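Local coordinates for protein aldehyde dehydrogenase (Staphylococcus aureus, PDB 6K10) that oxidises 4,4'-diaponeurosporen-4-al to 4,4'-diaponeurosporenoic acid with NAD+ in the biosynthesis of the carotenoid staphyloxanthin, at residues V156-R159 with L160-T164; H297-R300 with L301-L304; T229-I232 with K233-S236. The protein carries 1 engineered substitution. One frame throughout, in Å; residues are numbered along the deposited sequence.

In the fold
All three contacts are local, each between neighbouring turns of one helix or at its start. Each has one buried side and one side nearer the surface. Interaction 1 lies in helix 151-164, in a beta-alpha-beta unit of one mixed sheet. Interaction 3 is the N-terminal end of helix 232-244, next to the other mixed sheet. Their centres are about 45 Å apart, on opposite sides of the chain's centre. Interaction 2 is in helix 295-307, beside strand 324-330 of that second sheet. The chemistry differs. Interaction 1 turns on a lysine-asparagine bond, interaction 2 on a methyl over a tyrosine ring and interaction 3 on an asparagine cap.

Interaction 1: V156-R159 with L160-T164; sequences VIKR and LINET
K158 and N162 make an i to i+4 side-chain contact on one face of helix 151-164. This helix links the parallel strands 141-145 and 170-172. K158 NZ donates to N162 OD1 at 2.8 Å. The ammonium lies in the carbonyl plane of the amide, on a lone pair, with a C=O...N angle of 127°. The lysine reaches it by bending. Its CG stands anti to the backbone N, and the chain turns again at chi2 and at chi4. The bend at chi2 brings CE to 3.2 Å from N162 OD1, and chi4 (94°) then turns NZ to the amide. The same ammonium forms a salt bridge with E171 and a hydrogen bond to V172 O. N162 ND2 also bonds E171, so the lysine and the amide share one carboxylate, which ties the helix to strand 170-172. These added bonds fix which way round the amide sits.

The backbone beneath is regular. N162 N donates to K158 O at 2.9 Å, and L160 N donates to V156 O at the same length. I157 and I161 lie on the buried side. I157 CG2 and I161 CG1 are 4.4 Å apart, a loose apolar contact. Both side chains pack on V172 and on F129 of helix 126-138. Toward the C-terminal end, E163 N bonds R159 O at 3.0 Å. T164 OG1 donates back to L160 O at 2.6 Å, a bond to a carbonyl four residues earlier. The whole is a helix of a beta-alpha-beta crossover, packed on its sheet and joined along one side, by K158 and N162, to the strand that follows.

Interaction 2: H297-R300 with L301-L304; sequences HYHR and LTSL
L301 lies alongside R300, with its CG over one face of the R300 guanidinium, 3.8 Å from R300 NH1. The guanidinium is held on several sides. R300 NE donates to H297 ND1 at 3.0 Å, nearly in the plane of the imidazole, while NH2 forms a salt bridge with E342 and bonds I344 O. The arginine chain runs straight to CD and then bends at chi3 (64°), which turns NE back to the histidine. L301 N bonds H297 O.

T302 follows, and its CG2 sits over one face of the Y298 ring. The methyl is 3.7 Å from the ring centroid and 19° off the normal. This CH-pi contact, between residues four apart, is one side-chain link between successive turns of helix 295-307. Both residues also pack on I325 of strand 324-330. T302 OG1 stands between the backbone N and the carbonyl carbon. From there it is 3.3 Å from both Y298 O and H299 O, and either bond would be weak. The same hydroxyl lies at the edge of the H299 ring, whose NE2 bonds E320.

S303 continues the helix through its N, which donates to H299 O at 2.9 Å. L304 N closes the next turn on R300 O at 3.3 Å. The L304 side chain runs beside R300, with L304 CD1 4.1 Å from R300 NH2.

Interaction 3: T229-I232 with K233-S236; sequences TANI and KVAS
N231 turns its CG anti to the backbone N, with chi1 at -173°, and chi2 of -39° then brings OD1 over the start of the helix at V234. There N231 OD1 accepts from V234 N at 3.2 Å. The N-H points almost straight at the oxygen. The donor nevertheless sits well above the plane of the amide, 51° out of it, so it does not meet a lone pair. N231 is thus the N-cap of helix 232-244. Its oxygen satisfies a backbone N-H that has no carbonyl of an earlier turn to bond.

The amide also touches the V234 side chain. V234 CG2 stands beside its own backbone N, on the side facing the cap. It comes within 3.3 Å of N231 OD1 and 3.5 Å of N231 ND2. The methyl therefore meets both ends of the amide.

The first helical bonds follow at once. A235 N donates to N231 O at 2.8 Å, and S236 N donates to I232 O at 2.9 Å. N231 is therefore gripped twice, through its side chain and its own carbonyl. The same serine also donates its OG to K233 O at 2.8 Å.

N231 packs on T442 and V234 on E445 of the second subunit. K233 NZ forms salt bridges with E237, one turn on, and with E277 of helix 264-279. On that helix S236 OG also bonds T274, and I232 and K233 touch A270, while A235 packs on F376 of strand 372-376.

Interaction 1: V156-R159 with L160-T164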
loop_
_atom_site.group_PDB
_atom_site.type_symbol
_atom_site.label_atom_id
_atom_site.label_comp_id
_atom_site.label_asym_id
_atom_site.label_seq_id
_atom_site.Cartn_x
_atom_site.Cartn_y
_atom_site.Cartn_z
ATOM N N VAL A 156 -15.460 17.710 21.435
ATOM C CA VAL A 156 -16.666 16.917 21.229
ATOM C C VAL A 156 -16.294 15.504 20.805
ATOM O O VAL A 156 -16.905 14.524 21.247
ATOM C CB VAL A 156 -17.586 17.601 20.202
ATOM C CG1 VAL A 156 -18.685 16.654 19.757
ATOM C CG2 VAL A 156 -18.178 18.870 20.791
ATOM N N ILE A 157 -15.272 15.381 19.955
ATOM C CA ILE A 157 -14.797 14.066 19.531
ATOM C C ILE A 157 -14.245 13.293 20.723
ATOM O O ILE A 157 -14.536 12.104 20.906
ATOM C CB ILE A 157 -13.748 14.217 18.413
ATOM C CG1 ILE A 157 -14.414 14.699 17.121
ATOM C CG2 ILE A 157 -13.002 12.909 18.190
ATOM C CD1 ILE A 157 -13.450 14.881 15.965
ATOM N N LYS A 158 -13.443 13.960 21.557
ATOM C CA LYS A 158 -12.877 13.298 22.728
ATOM C C LYS A 158 -13.966 12.868 23.705
ATOM O O LYS A 158 -13.933 11.746 24.225
ATOM C CB LYS A 158 -11.876 14.222 23.419
ATOM C CG LYS A 158 -11.402 13.712 24.767
ATOM C CD LYS A 158 -9.893 13.783 24.886
ATOM C CE LYS A 158 -9.424 13.173 26.193
ATOM N NZ LYS A 158 -9.061 11.740 26.019
ATOM N N ARG A 159 -14.931 13.751 23.974
ATOM C CA ARG A 159 -16.046 13.404 24.853
ATOM C C ARG A 159 -16.796 12.190 24.323
ATOM O O ARG A 159 -17.020 11.212 25.047
ATOM C CB ARG A 159 -17.000 14.593 24.978
ATOM C CG ARG A 159 -16.532 15.707 25.896
ATOM C CD ARG A 159 -17.714 16.558 26.348
ATOM N NE ARG A 159 -17.922 17.728 25.498
ATOM C CZ ARG A 159 -19.042 17.978 24.824
ATOM N NH1 ARG A 159 -19.140 19.069 24.079
ATOM N NH2 ARG A 159 -20.063 17.135 24.890
ATOM N N LEU A 160 -17.196 12.250 23.052
ATOM C CA LEU A 160 -17.928 11.160 22.419
ATOM C C LEU A 160 -17.195 9.834 22.571
ATOM O O LEU A 160 -17.779 8.825 22.987
ATOM C CB LEU A 160 -18.144 11.503 20.941
ATOM C CG LEU A 160 -19.033 10.607 20.088
ATOM C CD1 LEU A 160 -18.314 9.382 19.523
ATOM C CD2 LEU A 160 -20.135 10.199 21.004
ATOM N N ILE A 161 -15.905 9.822 22.239
ATOM C CA ILE A 161 -15.135 8.583 22.268
ATOM C C ILE A 161 -14.997 8.070 23.696
ATOM O O ILE A 161 -15.235 6.890 23.975
ATOM C CB ILE A 161 -13.761 8.796 21.609
ATOM C CG1 ILE A 161 -13.922 9.009 20.100
ATOM C CG2 ILE A 161 -12.835 7.632 21.917
ATOM C CD1 ILE A 161 -14.466 7.803 19.363
ATOM N N ASN A 162 -14.613 8.953 24.622
ATOM C CA ASN A 162 -14.331 8.518 25.988
ATOM C C ASN A 162 -15.577 8.009 26.701
ATOM O O ASN A 162 -15.481 7.127 27.562
ATOM C CB ASN A 162 -13.701 9.659 26.788
ATOM C CG ASN A 162 -12.248 9.888 26.428
ATOM O OD1 ASN A 162 -11.684 10.943 26.719
ATOM N ND2 ASN A 162 -11.630 8.896 25.797
ATOM N N GLU A 163 -16.745 8.548 26.374
ATOM C CA GLU A 163 -17.969 8.103 27.020
ATOM C C GLU A 163 -18.591 6.897 26.327
ATOM O O GLU A 163 -19.589 6.363 26.823
ATOM C CB GLU A 163 -18.963 9.266 27.096
ATOM C CG GLU A 163 -18.386 10.449 27.871
ATOM C CD GLU A 163 -19.429 11.433 28.354
ATOM O OE1 GLU A 163 -20.498 10.996 28.829
ATOM O OE2 GLU A 163 -19.164 12.651 28.275
ATOM N N THR A 164 -18.004 6.439 25.221
ATOM C CA THR A 164 -18.499 5.287 24.476
ATOM C C THR A 164 -17.575 4.078 24.531
ATOM O O THR A 164 -18.060 2.950 24.633
ATOM C CB THR A 164 -18.738 5.670 23.008
ATOM O OG1 THR A 164 -19.522 6.868 22.947
ATOM C CG2 THR A 164 -19.475 4.559 22.278
#

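Interaction 2: H297-R300 with L301-L304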
loop_
_atom_site.group_PDB
_atom_site.type_symbol
_atom_site.label_atom_id
_atom_site.label_comp_id
_atom_site.label_asym_id
_atom_site.label_seq_id
_atom_site.Cartn_x
_atom_site.Cartn_y
_atom_site.Cartn_z
ATOM N N HIS A 297 -4.709 31.377 9.255
ATOM C CA HIS A 297 -5.098 31.068 7.882
ATOM C C HIS A 297 -5.871 32.215 7.249
ATOM O O HIS A 297 -5.776 32.429 6.035
ATOM C CB HIS A 297 -5.919 29.781 7.844
ATOM C CG HIS A 297 -5.088 28.536 7.893
ATOM N ND1 HIS A 297 -4.248 28.163 6.866
ATOM C CD2 HIS A 297 -4.965 27.583 8.846
ATOM C CE1 HIS A 297 -3.644 27.031 7.184
ATOM N NE2 HIS A 297 -4.064 26.658 8.380
ATOM N N TYR A 298 -6.638 32.959 8.048
ATOM C CA TYR A 298 -7.317 34.140 7.528
ATOM C C TYR A 298 -6.309 35.155 7.001
ATOM O O TYR A 298 -6.473 35.699 5.903
ATOM C CB TYR A 298 -8.198 34.761 8.614
ATOM C CG TYR A 298 -8.763 36.109 8.229
ATOM C CD1 TYR A 298 -9.948 36.208 7.510
ATOM C CD2 TYR A 298 -8.111 37.284 8.581
ATOM C CE1 TYR A 298 -10.464 37.439 7.153
ATOM C CE2 TYR A 298 -8.617 38.516 8.228
ATOM C CZ TYR A 298 -9.793 38.588 7.515
ATOM O OH TYR A 298 -10.295 39.819 7.167
ATOM N N HIS A 299 -5.254 35.421 7.773
ATOM C CA HIS A 299 -4.247 36.383 7.338
ATOM C C HIS A 299 -3.407 35.837 6.192
ATOM O O HIS A 299 -2.958 36.606 5.334
ATOM C CB HIS A 299 -3.359 36.778 8.519
ATOM C CG HIS A 299 -4.044 37.664 9.511
ATOM N ND1 HIS A 299 -3.870 37.532 10.872
ATOM C CD2 HIS A 299 -4.900 38.698 9.339
ATOM C CE1 HIS A 299 -4.593 38.445 11.496
ATOM N NE2 HIS A 299 -5.227 39.165 10.589
ATOM N N ARG A 300 -3.175 34.524 6.166
ATOM C CA ARG A 300 -2.532 33.913 5.009
ATOM C C ARG A 300 -3.309 34.215 3.735
ATOM O O ARG A 300 -2.719 34.519 2.692
ATOM C CB ARG A 300 -2.415 32.403 5.215
ATOM C CG ARG A 300 -1.816 31.657 4.038
ATOM C CD ARG A 300 -1.785 30.159 4.299
ATOM N NE ARG A 300 -3.123 29.586 4.428
ATOM C CZ ARG A 300 -3.918 29.301 3.402
ATOM N NH1 ARG A 300 -5.119 28.780 3.616
ATOM N NH2 ARG A 300 -3.517 29.540 2.160
ATOM N N LEU A 301 -4.639 34.160 3.809
ATOM C CA LEU A 301 -5.460 34.343 2.618
ATOM C C LEU A 301 -5.660 35.818 2.279
ATOM O O LEU A 301 -5.714 36.176 1.097
ATOM C CB LEU A 301 -6.805 33.641 2.806
ATOM C CG LEU A 301 -6.798 32.114 2.727
ATOM C CD1 LEU A 301 -8.052 31.536 3.364
ATOM C CD2 LEU A 301 -6.680 31.670 1.278
ATOM N N THR A 302 -5.775 36.692 3.287
ATOM C CA THR A 302 -5.868 38.119 2.985
ATOM C C THR A 302 -4.542 38.664 2.473
ATOM O O THR A 302 -4.527 39.625 1.695
ATOM C CB THR A 302 -6.327 38.915 4.211
ATOM O OG1 THR A 302 -5.368 38.789 5.267
ATOM C CG2 THR A 302 -7.687 38.428 4.692
ATOM N N SER A 303 -3.422 38.069 2.892
ATOM C CA SER A 303 -2.143 38.409 2.280
ATOM C C SER A 303 -2.144 38.055 0.797
ATOM O O SER A 303 -1.656 38.828 -0.036
ATOM C CB SER A 303 -1.003 37.694 3.007
ATOM O OG SER A 303 0.260 38.136 2.539
ATOM N N LEU A 304 -2.705 36.895 0.448
ATOM C CA LEU A 304 -2.820 36.520 -0.957
ATOM C C LEU A 304 -3.764 37.457 -1.703
ATOM O O LEU A 304 -3.504 37.817 -2.858
ATOM C CB LEU A 304 -3.291 35.070 -1.072
ATOM C CG LEU A 304 -2.240 34.022 -0.698
ATOM C CD1 LEU A 304 -2.885 32.676 -0.411
ATOM C CD2 LEU A 304 -1.216 33.889 -1.815
#

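Interaction 3: T229-I232 with K233-S236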
loop_
_atom_site.group_PDB
_atom_site.type_symbol
_atom_site.label_atom_id
_atom_site.label_comp_id
_atom_site.label_asym_id
_atom_site.label_seq_id
_atom_site.Cartn_x
_atom_site.Cartn_y
_atom_site.Cartn_z
ATOM N N THR A 229 -15.024 23.717 -25.683
ATOM C CA THR A 229 -16.275 23.009 -25.925
ATOM C C THR A 229 -17.146 22.894 -24.680
ATOM O O THR A 229 -18.258 22.362 -24.767
ATOM C CB THR A 229 -16.002 21.602 -26.471
ATOM O OG1 THR A 229 -15.458 20.777 -25.431
ATOM C CG2 THR A 229 -15.020 21.662 -27.627
ATOM N N ALA A 230 -16.678 23.381 -23.536
ATOM C CA ALA A 230 -17.373 23.149 -22.277
ATOM C C ALA A 230 -18.727 23.848 -22.243
ATOM O O ALA A 230 -18.937 24.889 -22.871
ATOM C CB ALA A 230 -16.520 23.627 -21.103
ATOM N N ASN A 231 -19.654 23.253 -21.495
ATOM C CA ASN A 231 -20.900 23.918 -21.122
ATOM C C ASN A 231 -20.551 24.899 -20.012
ATOM O O ASN A 231 -20.352 24.505 -18.862
ATOM C CB ASN A 231 -21.942 22.900 -20.672
ATOM C CG ASN A 231 -23.306 23.521 -20.432
ATOM O OD1 ASN A 231 -23.419 24.634 -19.916
ATOM N ND2 ASN A 231 -24.354 22.799 -20.808
ATOM N N ILE A 232 -20.481 26.186 -20.357
ATOM C CA ILE A 232 -19.864 27.168 -19.468
ATOM C C ILE A 232 -20.693 27.365 -18.204
ATOM O O ILE A 232 -20.152 27.408 -17.093
ATOM C CB ILE A 232 -19.642 28.496 -20.212
ATOM C CG1 ILE A 232 -18.742 28.274 -21.429
ATOM C CG2 ILE A 232 -19.042 29.533 -19.278
ATOM C CD1 ILE A 232 -17.311 27.918 -21.075
ATOM N N LYS A 233 -22.014 27.500 -18.347
ATOM C CA LYS A 233 -22.835 27.776 -17.170
ATOM C C LYS A 233 -22.876 26.578 -16.231
ATOM O O LYS A 233 -22.761 26.739 -15.010
ATOM C CB LYS A 233 -24.249 28.184 -17.576
ATOM C CG LYS A 233 -25.077 28.698 -16.402
ATOM C CD LYS A 233 -24.344 29.826 -15.683
ATOM C CE LYS A 233 -25.201 30.483 -14.610
ATOM N NZ LYS A 233 -25.558 29.559 -13.498
ATOM N N VAL A 234 -23.042 25.371 -16.778
ATOM C CA VAL A 234 -23.028 24.172 -15.945
ATOM C C VAL A 234 -21.653 23.972 -15.318
ATOM O O VAL A 234 -21.540 23.559 -14.158
ATOM C CB VAL A 234 -23.461 22.945 -16.767
ATOM C CG1 VAL A 234 -23.406 21.690 -15.912
ATOM C CG2 VAL A 234 -24.860 23.153 -17.321
ATOM N N ALA A 235 -20.591 24.253 -16.073
ATOM C CA ALA A 235 -19.246 24.177 -15.510
ATOM C C ALA A 235 -19.101 25.124 -14.329
ATOM O O ALA A 235 -18.573 24.750 -13.277
ATOM C CB ALA A 235 -18.204 24.497 -16.582
ATOM N N SER A 236 -19.579 26.359 -14.484
ATOM C CA SER A 236 -19.439 27.341 -13.416
ATOM C C SER A 236 -20.208 26.919 -12.171
ATOM O O SER A 236 -19.769 27.178 -11.044
ATOM C CB SER A 236 -19.906 28.711 -13.907
ATOM O OG SER A 236 -21.316 28.824 -13.844
#